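Local coordinates for ubiquitin-conjugating enzyme-like protein (Leishmania mexicana, PDB 6ZM3) that probably acts as a ubiquitin E2 variant of the UEV/UBE2V type, working alongside an active ubiquitin-conjugating enzyme in protein ubiquitination, at residues 7-12 with 41-46; 11-16 with 70-75; 82-87 with 133-138. All blocks are in the same frame, centred on the assembly; numbering follows the deposited sequence.

Contact 1: 7-12 with 41-46; sequences VPRNFR and FFHYWN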
loop_
_atom_site.group_PDB
_atom_site.type_symbol
_atom_site.label_atom_id
_atom_site.label_comp_id
_atom_site.label_asym_id
_atom_site.label_seq_id
_atom_site.Cartn_x
_atom_site.Cartn_y
_atom_site.Cartn_z
ATOM N N VAL B 7 -25.906 -22.815 7.716
ATOM C CA VAL B 7 -26.004 -21.511 7.076
ATOM C C VAL B 7 -25.384 -21.577 5.676
ATOM O O VAL B 7 -24.223 -21.945 5.513
ATOM C CB VAL B 7 -25.386 -20.398 7.927
ATOM C CG1 VAL B 7 -25.532 -19.049 7.227
ATOM C CG2 VAL B 7 -26.056 -20.354 9.295
ATOM N N PRO B 8 -26.178 -21.298 4.622
ATOM C CA PRO B 8 -25.675 -21.253 3.245
ATOM C C PRO B 8 -24.527 -20.255 3.130
ATOM O O PRO B 8 -24.447 -19.249 3.853
ATOM C CB PRO B 8 -26.894 -20.769 2.444
ATOM C CG PRO B 8 -28.065 -21.292 3.282
ATOM C CD PRO B 8 -27.627 -21.037 4.708
ATOM N N ARG B 9 -23.597 -20.571 2.217
ATOM C CA ARG B 9 -22.396 -19.761 2.066
ATOM C C ARG B 9 -22.726 -18.267 1.943
ATOM O O ARG B 9 -22.096 -17.446 2.609
ATOM C CB ARG B 9 -21.631 -20.219 0.822
ATOM C CG ARG B 9 -20.459 -19.331 0.426
ATOM C CD ARG B 9 -19.947 -19.668 -0.976
ATOM N NE ARG B 9 -18.838 -18.793 -1.377
ATOM C CZ ARG B 9 -18.994 -17.579 -1.917
ATOM N NH1 ARG B 9 -20.212 -17.106 -2.139
ATOM N NH2 ARG B 9 -17.934 -16.832 -2.201
ATOM N N ASN B 10 -23.686 -17.932 1.067
ATOM C CA ASN B 10 -23.974 -16.553 0.718
ATOM C C ASN B 10 -24.442 -15.819 1.979
ATOM O O ASN B 10 -24.098 -14.671 2.172
ATOM C CB ASN B 10 -24.975 -16.434 -0.434
ATOM C CG ASN B 10 -24.477 -16.974 -1.757
ATOM O OD1 ASN B 10 -23.287 -17.217 -1.918
ATOM N ND2 ASN B 10 -25.378 -17.150 -2.710
ATOM N N PHE B 11 -25.248 -16.475 2.821
ATOM C CA PHE B 11 -25.741 -15.816 4.026
ATOM C C PHE B 11 -24.691 -15.737 5.125
ATOM O O PHE B 11 -24.682 -14.785 5.885
ATOM C CB PHE B 11 -27.023 -16.477 4.544
ATOM C CG PHE B 11 -28.228 -16.130 3.701
ATOM C CD1 PHE B 11 -28.787 -14.857 3.751
ATOM C CD2 PHE B 11 -28.743 -17.045 2.796
ATOM C CE1 PHE B 11 -29.882 -14.527 2.961
ATOM C CE2 PHE B 11 -29.859 -16.724 2.024
ATOM C CZ PHE B 11 -30.427 -15.467 2.099
ATOM N N ARG B 12 -23.791 -16.720 5.205
ATOM C CA ARG B 12 -22.615 -16.584 6.060
ATOM C C ARG B 12 -21.791 -15.351 5.675
ATOM O O ARG B 12 -21.389 -14.581 6.537
ATOM C CB ARG B 12 -21.803 -17.888 6.058
ATOM C CG ARG B 12 -20.444 -17.764 6.735
ATOM C CD ARG B 12 -20.492 -17.257 8.168
ATOM N NE ARG B 12 -19.094 -17.352 8.533
ATOM C CZ ARG B 12 -18.535 -18.407 9.116
ATOM N NH1 ARG B 12 -19.293 -19.428 9.489
ATOM N NH2 ARG B 12 -17.232 -18.399 9.359
ATOM N N PHE B 41 -21.359 -12.026 -4.658
ATOM C CA PHE B 41 -21.170 -13.373 -4.138
ATOM C C PHE B 41 -19.931 -13.418 -3.256
ATOM O O PHE B 41 -19.608 -14.464 -2.716
ATOM C CB PHE B 41 -21.182 -14.428 -5.245
ATOM C CG PHE B 41 -22.514 -14.657 -5.903
ATOM C CD1 PHE B 41 -23.568 -15.242 -5.210
ATOM C CD2 PHE B 41 -22.731 -14.255 -7.207
ATOM C CE1 PHE B 41 -24.808 -15.409 -5.808
ATOM C CE2 PHE B 41 -23.964 -14.440 -7.808
ATOM C CZ PHE B 41 -25.005 -15.014 -7.112
ATOM N N PHE B 42 -19.284 -12.255 -3.078
ATOM C CA PHE B 42 -18.277 -12.000 -2.061
ATOM C C PHE B 42 -17.150 -13.035 -2.100
ATOM O O PHE B 42 -16.757 -13.535 -1.060
ATOM C CB PHE B 42 -18.928 -11.966 -0.667
ATOM C CG PHE B 42 -20.256 -11.251 -0.625
ATOM C CD1 PHE B 42 -20.352 -9.896 -0.929
ATOM C CD2 PHE B 42 -21.413 -11.920 -0.260
ATOM C CE1 PHE B 42 -21.567 -9.234 -0.863
ATOM C CE2 PHE B 42 -22.631 -11.256 -0.179
ATOM C CZ PHE B 42 -22.705 -9.912 -0.481
ATOM N N HIS B 43 -16.581 -13.292 -3.286
ATOM C CA HIS B 43 -15.537 -14.295 -3.404
ATOM C C HIS B 43 -14.242 -13.801 -2.764
ATOM O O HIS B 43 -13.617 -14.514 -1.985
ATOM C CB HIS B 43 -15.347 -14.678 -4.880
ATOM C CG HIS B 43 -16.467 -15.474 -5.444
ATOM N ND1 HIS B 43 -16.587 -16.835 -5.237
ATOM C CD2 HIS B 43 -17.494 -15.116 -6.238
ATOM C CE1 HIS B 43 -17.638 -17.281 -5.887
ATOM N NE2 HIS B 43 -18.201 -16.233 -6.502
ATOM N N TYR B 44 -13.850 -12.551 -3.037
ATOM C CA TYR B 44 -12.557 -12.080 -2.580
ATOM C C TYR B 44 -12.671 -10.963 -1.553
ATOM O O TYR B 44 -13.457 -10.036 -1.756
ATOM C CB TYR B 44 -11.725 -11.617 -3.778
ATOM C CG TYR B 44 -11.129 -12.785 -4.531
ATOM C CD1 TYR B 44 -9.965 -13.399 -4.086
ATOM C CD2 TYR B 44 -11.735 -13.288 -5.667
ATOM C CE1 TYR B 44 -9.415 -14.477 -4.764
ATOM C CE2 TYR B 44 -11.185 -14.354 -6.371
ATOM C CZ TYR B 44 -10.025 -14.952 -5.916
ATOM O OH TYR B 44 -9.488 -16.028 -6.570
ATOM N N TRP B 45 -11.829 -11.065 -0.515
ATOM C CA TRP B 45 -11.723 -10.098 0.554
ATOM C C TRP B 45 -10.281 -9.634 0.694
ATOM O O TRP B 45 -9.354 -10.415 0.495
ATOM C CB TRP B 45 -12.255 -10.713 1.864
ATOM C CG TRP B 45 -13.682 -11.151 1.774
ATOM C CD1 TRP B 45 -14.190 -12.183 1.043
ATOM C CD2 TRP B 45 -14.796 -10.580 2.488
ATOM N NE1 TRP B 45 -15.546 -12.267 1.207
ATOM C CE2 TRP B 45 -15.945 -11.280 2.082
ATOM C CE3 TRP B 45 -14.922 -9.509 3.377
ATOM C CZ2 TRP B 45 -17.213 -11.008 2.605
ATOM C CZ3 TRP B 45 -16.182 -9.196 3.845
ATOM C CH2 TRP B 45 -17.309 -9.944 3.475
ATOM N N ASN B 46 -10.111 -8.364 1.034
ATOM C CA ASN B 46 -8.820 -7.791 1.342
ATOM C C ASN B 46 -8.658 -8.002 2.832
ATOM O O ASN B 46 -9.631 -7.845 3.547
ATOM C CB ASN B 46 -8.781 -6.282 1.093
ATOM C CG ASN B 46 -8.897 -5.858 -0.353
ATOM O OD1 ASN B 46 -8.682 -6.645 -1.258
ATOM N ND2 ASN B 46 -9.227 -4.598 -0.583
#

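Contact 2: 11-16 with 70-75; sequences FRLLEE and ENYPKV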
loop_
_atom_site.group_PDB
_atom_site.type_symbol
_atom_site.label_atom_id
_atom_site.label_comp_id
_atom_site.label_asym_id
_atom_site.label_seq_id
_atom_site.Cartn_x
_atom_site.Cartn_y
_atom_site.Cartn_z
ATOM N N PHE B 11 -25.248 -16.475 2.821
ATOM C CA PHE B 11 -25.741 -15.816 4.026
ATOM C C PHE B 11 -24.691 -15.737 5.125
ATOM O O PHE B 11 -24.682 -14.785 5.885
ATOM C CB PHE B 11 -27.023 -16.477 4.544
ATOM C CG PHE B 11 -28.228 -16.130 3.701
ATOM C CD1 PHE B 11 -28.787 -14.857 3.751
ATOM C CD2 PHE B 11 -28.743 -17.045 2.796
ATOM C CE1 PHE B 11 -29.882 -14.527 2.961
ATOM C CE2 PHE B 11 -29.859 -16.724 2.024
ATOM C CZ PHE B 11 -30.427 -15.467 2.099
ATOM N N ARG B 12 -23.791 -16.720 5.205
ATOM C CA ARG B 12 -22.615 -16.584 6.060
ATOM C C ARG B 12 -21.791 -15.351 5.675
ATOM O O ARG B 12 -21.389 -14.581 6.537
ATOM C CB ARG B 12 -21.803 -17.888 6.058
ATOM C CG ARG B 12 -20.444 -17.764 6.735
ATOM C CD ARG B 12 -20.492 -17.257 8.168
ATOM N NE ARG B 12 -19.094 -17.352 8.533
ATOM C CZ ARG B 12 -18.535 -18.407 9.116
ATOM N NH1 ARG B 12 -19.293 -19.428 9.489
ATOM N NH2 ARG B 12 -17.232 -18.399 9.359
ATOM N N LEU B 13 -21.558 -15.165 4.372
ATOM C CA LEU B 13 -20.715 -14.053 3.942
ATOM C C LEU B 13 -21.438 -12.715 4.118
ATOM O O LEU B 13 -20.809 -11.736 4.506
ATOM C CB LEU B 13 -20.261 -14.328 2.515
ATOM C CG LEU B 13 -19.142 -15.369 2.415
ATOM C CD1 LEU B 13 -18.973 -15.805 0.975
ATOM C CD2 LEU B 13 -17.839 -14.810 2.945
ATOM N N LEU B 14 -22.771 -12.700 3.922
ATOM C CA LEU B 14 -23.540 -11.507 4.295
ATOM C C LEU B 14 -23.397 -11.193 5.782
ATOM O O LEU B 14 -23.387 -10.030 6.167
ATOM C CB LEU B 14 -25.015 -11.706 3.938
ATOM C CG LEU B 14 -25.351 -11.517 2.463
ATOM C CD1 LEU B 14 -26.635 -12.243 2.075
ATOM C CD2 LEU B 14 -25.457 -10.034 2.102
ATOM N N GLU B 15 -23.400 -12.227 6.637
ATOM C CA GLU B 15 -23.208 -12.010 8.068
ATOM C C GLU B 15 -21.862 -11.335 8.325
ATOM O O GLU B 15 -21.736 -10.381 9.090
ATOM C CB GLU B 15 -23.300 -13.334 8.850
ATOM C CG GLU B 15 -23.151 -13.147 10.363
ATOM C CD GLU B 15 -23.548 -14.377 11.160
ATOM O OE1 GLU B 15 -22.966 -15.443 10.916
ATOM O OE2 GLU B 15 -24.471 -14.279 11.987
ATOM N N GLU B 16 -20.797 -11.883 7.749
ATOM C CA GLU B 16 -19.476 -11.288 7.936
ATOM C C GLU B 16 -19.403 -9.889 7.311
ATOM O O GLU B 16 -18.749 -9.029 7.861
ATOM C CB GLU B 16 -18.419 -12.238 7.358
ATOM C CG GLU B 16 -18.313 -13.518 8.150
ATOM C CD GLU B 16 -17.073 -14.347 7.830
ATOM O OE1 GLU B 16 -15.931 -13.848 7.987
ATOM O OE2 GLU B 16 -17.272 -15.461 7.388
ATOM N N GLU B 70 -16.631 -21.968 -3.277
ATOM C CA GLU B 70 -17.935 -22.627 -3.219
ATOM C C GLU B 70 -18.244 -23.208 -1.840
ATOM O O GLU B 70 -19.411 -23.235 -1.447
ATOM C CB GLU B 70 -17.999 -23.910 -4.049
ATOM C CG GLU B 70 -18.018 -23.721 -5.543
ATOM C CD GLU B 70 -16.715 -24.194 -6.166
ATOM O OE1 GLU B 70 -16.308 -25.347 -5.905
ATOM O OE2 GLU B 70 -16.118 -23.419 -6.911
ATOM N N ASN B 71 -17.224 -23.737 -1.146
ATOM C CA ASN B 71 -17.483 -24.568 0.018
ATOM C C ASN B 71 -17.245 -23.816 1.324
ATOM O O ASN B 71 -17.447 -24.398 2.378
ATOM C CB ASN B 71 -16.814 -25.950 -0.084
ATOM C CG ASN B 71 -17.286 -26.774 -1.269
ATOM O OD1 ASN B 71 -16.504 -27.472 -1.899
ATOM N ND2 ASN B 71 -18.566 -26.724 -1.585
ATOM N N TYR B 72 -16.860 -22.518 1.296
ATOM C CA TYR B 72 -16.745 -21.734 2.515
ATOM C C TYR B 72 -18.110 -21.648 3.205
ATOM O O TYR B 72 -19.116 -21.541 2.487
ATOM C CB TYR B 72 -16.321 -20.291 2.227
ATOM C CG TYR B 72 -16.093 -19.424 3.449
ATOM C CD1 TYR B 72 -14.923 -19.529 4.181
ATOM C CD2 TYR B 72 -17.034 -18.469 3.860
ATOM C CE1 TYR B 72 -14.681 -18.737 5.290
ATOM C CE2 TYR B 72 -16.799 -17.673 4.978
ATOM C CZ TYR B 72 -15.607 -17.779 5.679
ATOM O OH TYR B 72 -15.294 -17.019 6.778
ATOM N N PRO B 73 -18.224 -21.698 4.561
ATOM C CA PRO B 73 -17.136 -21.996 5.490
ATOM C C PRO B 73 -17.044 -23.473 5.900
ATOM O O PRO B 73 -16.603 -23.753 7.008
ATOM C CB PRO B 73 -17.561 -21.171 6.706
ATOM C CG PRO B 73 -19.057 -21.292 6.739
ATOM C CD PRO B 73 -19.480 -21.495 5.305
ATOM N N LYS B 74 -17.506 -24.383 5.033
ATOM C CA LYS B 74 -17.438 -25.817 5.316
ATOM C C LYS B 74 -15.972 -26.245 5.330
ATOM O O LYS B 74 -15.549 -27.000 6.210
ATOM C CB LYS B 74 -18.296 -26.653 4.367
ATOM C CG LYS B 74 -19.777 -26.698 4.741
ATOM C CD LYS B 74 -20.544 -27.859 4.127
ATOM C CE LYS B 74 -21.275 -27.515 2.844
ATOM N NZ LYS B 74 -20.346 -27.289 1.710
ATOM N N VAL B 75 -15.211 -25.668 4.395
ATOM C CA VAL B 75 -13.755 -25.762 4.380
ATOM C C VAL B 75 -13.178 -24.363 4.611
ATOM O O VAL B 75 -13.877 -23.365 4.435
ATOM C CB VAL B 75 -13.257 -26.381 3.061
ATOM C CG1 VAL B 75 -13.846 -27.761 2.824
ATOM C CG2 VAL B 75 -13.529 -25.476 1.872
#

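Contact 3: 82-87 with 133-138; sequences LSKVNL and VQPPEG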
loop_
_atom_site.group_PDB
_atom_site.type_symbol
_atom_site.label_atom_id
_atom_site.label_comp_id
_atom_site.label_asym_id
_atom_site.label_seq_id
_atom_site.Cartn_x
_atom_site.Cartn_y
_atom_site.Cartn_z
ATOM N N LEU B 82 0.131 -10.953 0.846
ATOM C CA LEU B 82 0.666 -10.177 -0.268
ATOM C C LEU B 82 1.974 -9.523 0.156
ATOM O O LEU B 82 2.896 -9.426 -0.660
ATOM C CB LEU B 82 -0.337 -9.109 -0.700
ATOM C CG LEU B 82 -1.656 -9.623 -1.276
ATOM C CD1 LEU B 82 -2.460 -8.459 -1.845
ATOM C CD2 LEU B 82 -1.439 -10.673 -2.350
ATOM N N SER B 83 2.013 -9.011 1.403
ATOM C CA SER B 83 3.231 -8.584 2.054
ATOM C C SER B 83 4.045 -9.813 2.442
ATOM O O SER B 83 3.508 -10.697 3.097
ATOM C CB SER B 83 2.909 -7.786 3.301
ATOM O OG SER B 83 2.138 -6.620 3.005
ATOM N N LYS B 84 5.344 -9.802 2.124
ATOM C CA LYS B 84 6.273 -10.875 2.468
ATOM C C LYS B 84 6.477 -10.975 3.983
ATOM O O LYS B 84 6.712 -9.977 4.665
ATOM C CB LYS B 84 7.624 -10.665 1.775
ATOM C CG LYS B 84 8.400 -11.959 1.564
ATOM C CD LYS B 84 9.630 -11.799 0.705
ATOM C CE LYS B 84 10.102 -13.111 0.127
ATOM N NZ LYS B 84 11.227 -12.877 -0.804
ATOM N N VAL B 85 6.341 -12.205 4.486
ATOM C CA VAL B 85 6.547 -12.517 5.895
ATOM C C VAL B 85 7.426 -13.758 5.991
ATOM O O VAL B 85 7.444 -14.583 5.066
ATOM C CB VAL B 85 5.213 -12.746 6.640
ATOM C CG1 VAL B 85 4.451 -11.438 6.830
ATOM C CG2 VAL B 85 4.331 -13.786 5.949
ATOM N N ASN B 86 8.127 -13.844 7.129
ATOM C CA ASN B 86 8.768 -15.068 7.606
ATOM C C ASN B 86 8.001 -15.556 8.837
ATOM O O ASN B 86 8.166 -15.041 9.954
ATOM C CB ASN B 86 10.247 -14.832 7.929
ATOM C CG ASN B 86 10.959 -16.056 8.482
ATOM O OD1 ASN B 86 10.531 -17.194 8.247
ATOM N ND2 ASN B 86 12.047 -15.820 9.216
ATOM N N LEU B 87 7.122 -16.523 8.577
ATOM C CA LEU B 87 6.235 -17.110 9.567
ATOM C C LEU B 87 6.044 -18.574 9.192
ATOM O O LEU B 87 5.846 -18.910 8.033
ATOM C CB LEU B 87 4.904 -16.336 9.540
ATOM C CG LEU B 87 3.981 -16.547 10.738
ATOM C CD1 LEU B 87 4.572 -15.892 11.988
ATOM C CD2 LEU B 87 2.571 -16.010 10.443
ATOM N N VAL B 133 13.567 -13.302 11.641
ATOM C CA VAL B 133 14.081 -12.180 10.868
ATOM C C VAL B 133 13.117 -11.986 9.703
ATOM O O VAL B 133 12.806 -12.954 9.024
ATOM C CB VAL B 133 15.501 -12.467 10.347
ATOM C CG1 VAL B 133 15.911 -11.502 9.229
ATOM C CG2 VAL B 133 16.516 -12.476 11.485
ATOM N N GLN B 134 12.665 -10.747 9.491
ATOM C CA GLN B 134 11.691 -10.457 8.444
ATOM C C GLN B 134 12.402 -9.902 7.206
ATOM O O GLN B 134 13.510 -9.360 7.309
ATOM C CB GLN B 134 10.716 -9.392 8.949
ATOM C CG GLN B 134 9.694 -9.920 9.951
ATOM C CD GLN B 134 9.146 -11.274 9.580
ATOM O OE1 GLN B 134 8.472 -11.473 8.555
ATOM N NE2 GLN B 134 9.480 -12.247 10.416
ATOM N N PRO B 135 11.792 -9.969 5.998
ATOM C CA PRO B 135 12.364 -9.288 4.837
ATOM C C PRO B 135 12.207 -7.788 5.073
ATOM O O PRO B 135 11.509 -7.353 6.009
ATOM C CB PRO B 135 11.551 -9.832 3.651
ATOM C CG PRO B 135 10.230 -10.247 4.269
ATOM C CD PRO B 135 10.565 -10.713 5.677
ATOM N N PRO B 136 12.896 -6.931 4.281
ATOM C CA PRO B 136 12.720 -5.489 4.425
ATOM C C PRO B 136 11.233 -5.139 4.369
ATOM O O PRO B 136 10.447 -5.785 3.650
ATOM C CB PRO B 136 13.470 -4.922 3.204
ATOM C CG PRO B 136 14.539 -5.967 2.930
ATOM C CD PRO B 136 13.866 -7.297 3.234
ATOM N N GLU B 137 10.879 -4.128 5.161
ATOM C CA GLU B 137 9.513 -3.650 5.258
ATOM C C GLU B 137 9.106 -3.141 3.886
ATOM O O GLU B 137 9.857 -2.367 3.299
ATOM C CB GLU B 137 9.425 -2.476 6.228
ATOM C CG GLU B 137 7.975 -2.081 6.520
ATOM C CD GLU B 137 7.888 -1.221 7.771
ATOM O OE1 GLU B 137 8.926 -0.908 8.313
ATOM O OE2 GLU B 137 6.797 -0.900 8.207
ATOM N N GLY B 138 7.972 -3.642 3.379
ATOM C CA GLY B 138 7.382 -3.251 2.108
ATOM C C GLY B 138 7.544 -4.337 1.050
ATOM O O GLY B 138 6.991 -4.212 -0.043
HETATM O O HOH W 1 7.307 -9.219 7.166
#

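Contact 1: 7-12 with 41-46
Arg9 lays its guanidinium end-on against the backbone carbonyl of Phe41, both terminal nitrogens closing on one oxygen. Arg9 NH1 lies 2.8 Å from Phe41 O and Arg9 NH2 2.9 Å from the same Phe41 O. The acceptor sits close to the guanidinium plane, and sharing it bends each bond; the N-H...O angle at NH1 is 145°. An extended arm, with CG anti to the backbone N (chi1 172°), carries the group from the first turn of the helix to the loop. There Arg9 and His43 cross at about a right angle: Arg9 NH2 rests over one face of the imidazole, 3.3 Å from His43 ND1, too poorly angled for a hydrogen bond. The neighbouring Asn10 meets Phe41 at a slant, amide and ring planes 46° apart. Asn10 ND2 approaches the ring edge, 3.6 Å from Phe41 CE1, while Asn10 OD1 takes a weak bond from Arg9 NH1. Next to Phe41, the Phe42 ring turns inward onto Leu13, Leu14 and Leu17 of the same helix, and Phe42 O receives the indole NH of Trp45. This packs the N-terminal helix of the ubiquitin-conjugating fold on the loop entering strand 44-50 of its antiparallel sheet. Arg9 NH2 also bonds to Cys68 O and Arg9 NE to Asp69 O. One cation thus answers three backbone carbonyls, which would hold the start of the helix.

Contact 2: 11-16 with 70-75
Tyr72 points its phenol at Glu16 on the helix, the two side chains meeting tip to tip. The hydroxyl donates to the carboxylate at 2.6 Å (Tyr72 OH to Glu16 OE2), arriving on the syn lone pair, the side of the other oxygen. CG anti to the backbone N (chi1 -176°) swings the ring out from its loop to make this reach. OE2 has a second donor from within the helix: Arg12 NE forms a salt bridge to Glu16 OE2 at 2.9 Å, nearly straight at 159° but coming from above the carboxylate plane. Arg12 reaches this place because its chain bends at chi2, which turns the guanidinium across the tyrosine, the two planes 72° apart. Pro73 fills the corner between them. Its CB lies over the centre of the Tyr72 ring, 3.7 Å above the plane, and also over one face of the guanidinium, while Pro73 CG comes within 3.3 Å of Arg12 NH1. The peptide bond joining Tyr72 to Pro73 is cis, which allows a proline to fold back over the aromatic ring before it. This pair opens the Tyr-Pro-x-x-Pro-Pro sequence of the ubiquitin-conjugating fold, in the loop between strands 61-67 and 78-81, here packed against the N-terminal helix. Leu13 adds an apolar contact, its CD2 3.7 Å from Tyr72 CE2, and Met113 touches both residues. The other carboxylate oxygen, Glu16 OE1, accepts from Met113 N at the start of helix 113-125, where the N-terminal end of that helix would tend to stabilise negative charge. Arg12 NH1 bonds to Arg109 O, and Pro73 O receives the indole NH of Trp107.

Contact 3: 82-87 with 133-138
Gln134 sets the edge of its side-chain amide against the backbone of Asn86, pairing with both N and O of that residue. Asn86 N donates to Gln134 OE1 at 2.8 Å, almost straight at 174°. In return Gln134 NE2 donates to Asn86 O at 3.1 Å, in the carbonyl plane and on a lone pair. The bend of the glutamine chain at chi2 (-41°) folds the amide back to face this edge of the loop. Asn86 replies with its own amide: Asn86 ND2 reaches Val133 O at 3.0 Å. A water joins the same network, donating to Lys84 O at 2.7 Å and to Gln134 OE1, so that this oxygen has two donors; NE2 has a second acceptor in Leu132 O. Outside the polar group, the Pro135 ring packs obliquely on the aliphatic part of Lys84, with Pro135 CG 3.6 Å from Lys84 CB. Val85 N is held by Tyr141 OH, and Pro135 O by Arg60. With neither segment in a regular strand, side-chain amides do the work that backbone pairing does in a sheet, joining the two loops of the ubiquitin-conjugating fold through bonds that fix the orientation of each amide.

From the N terminus, the chain enters helix 9-22 and both early contacts start from it, sharing Phe11 and Arg12. Contact 1 closes a loop holding the rest of the helix and strand 30-34. Contact 2 spans further, past strands 44-50 and 61-67, and contact 1 lies largely within its span. Their centres are about 5 Å apart and they touch where Arg9 CB packs on the carbonyl of Tyr72, tying the helix to both ends of the hairpin 44-67. Contact 3 follows in series, closing the loop that encloses helices 102-105 and 113-125. Its centre is about 29 Å from each of the other centres, on the opposite side of the chain's centre.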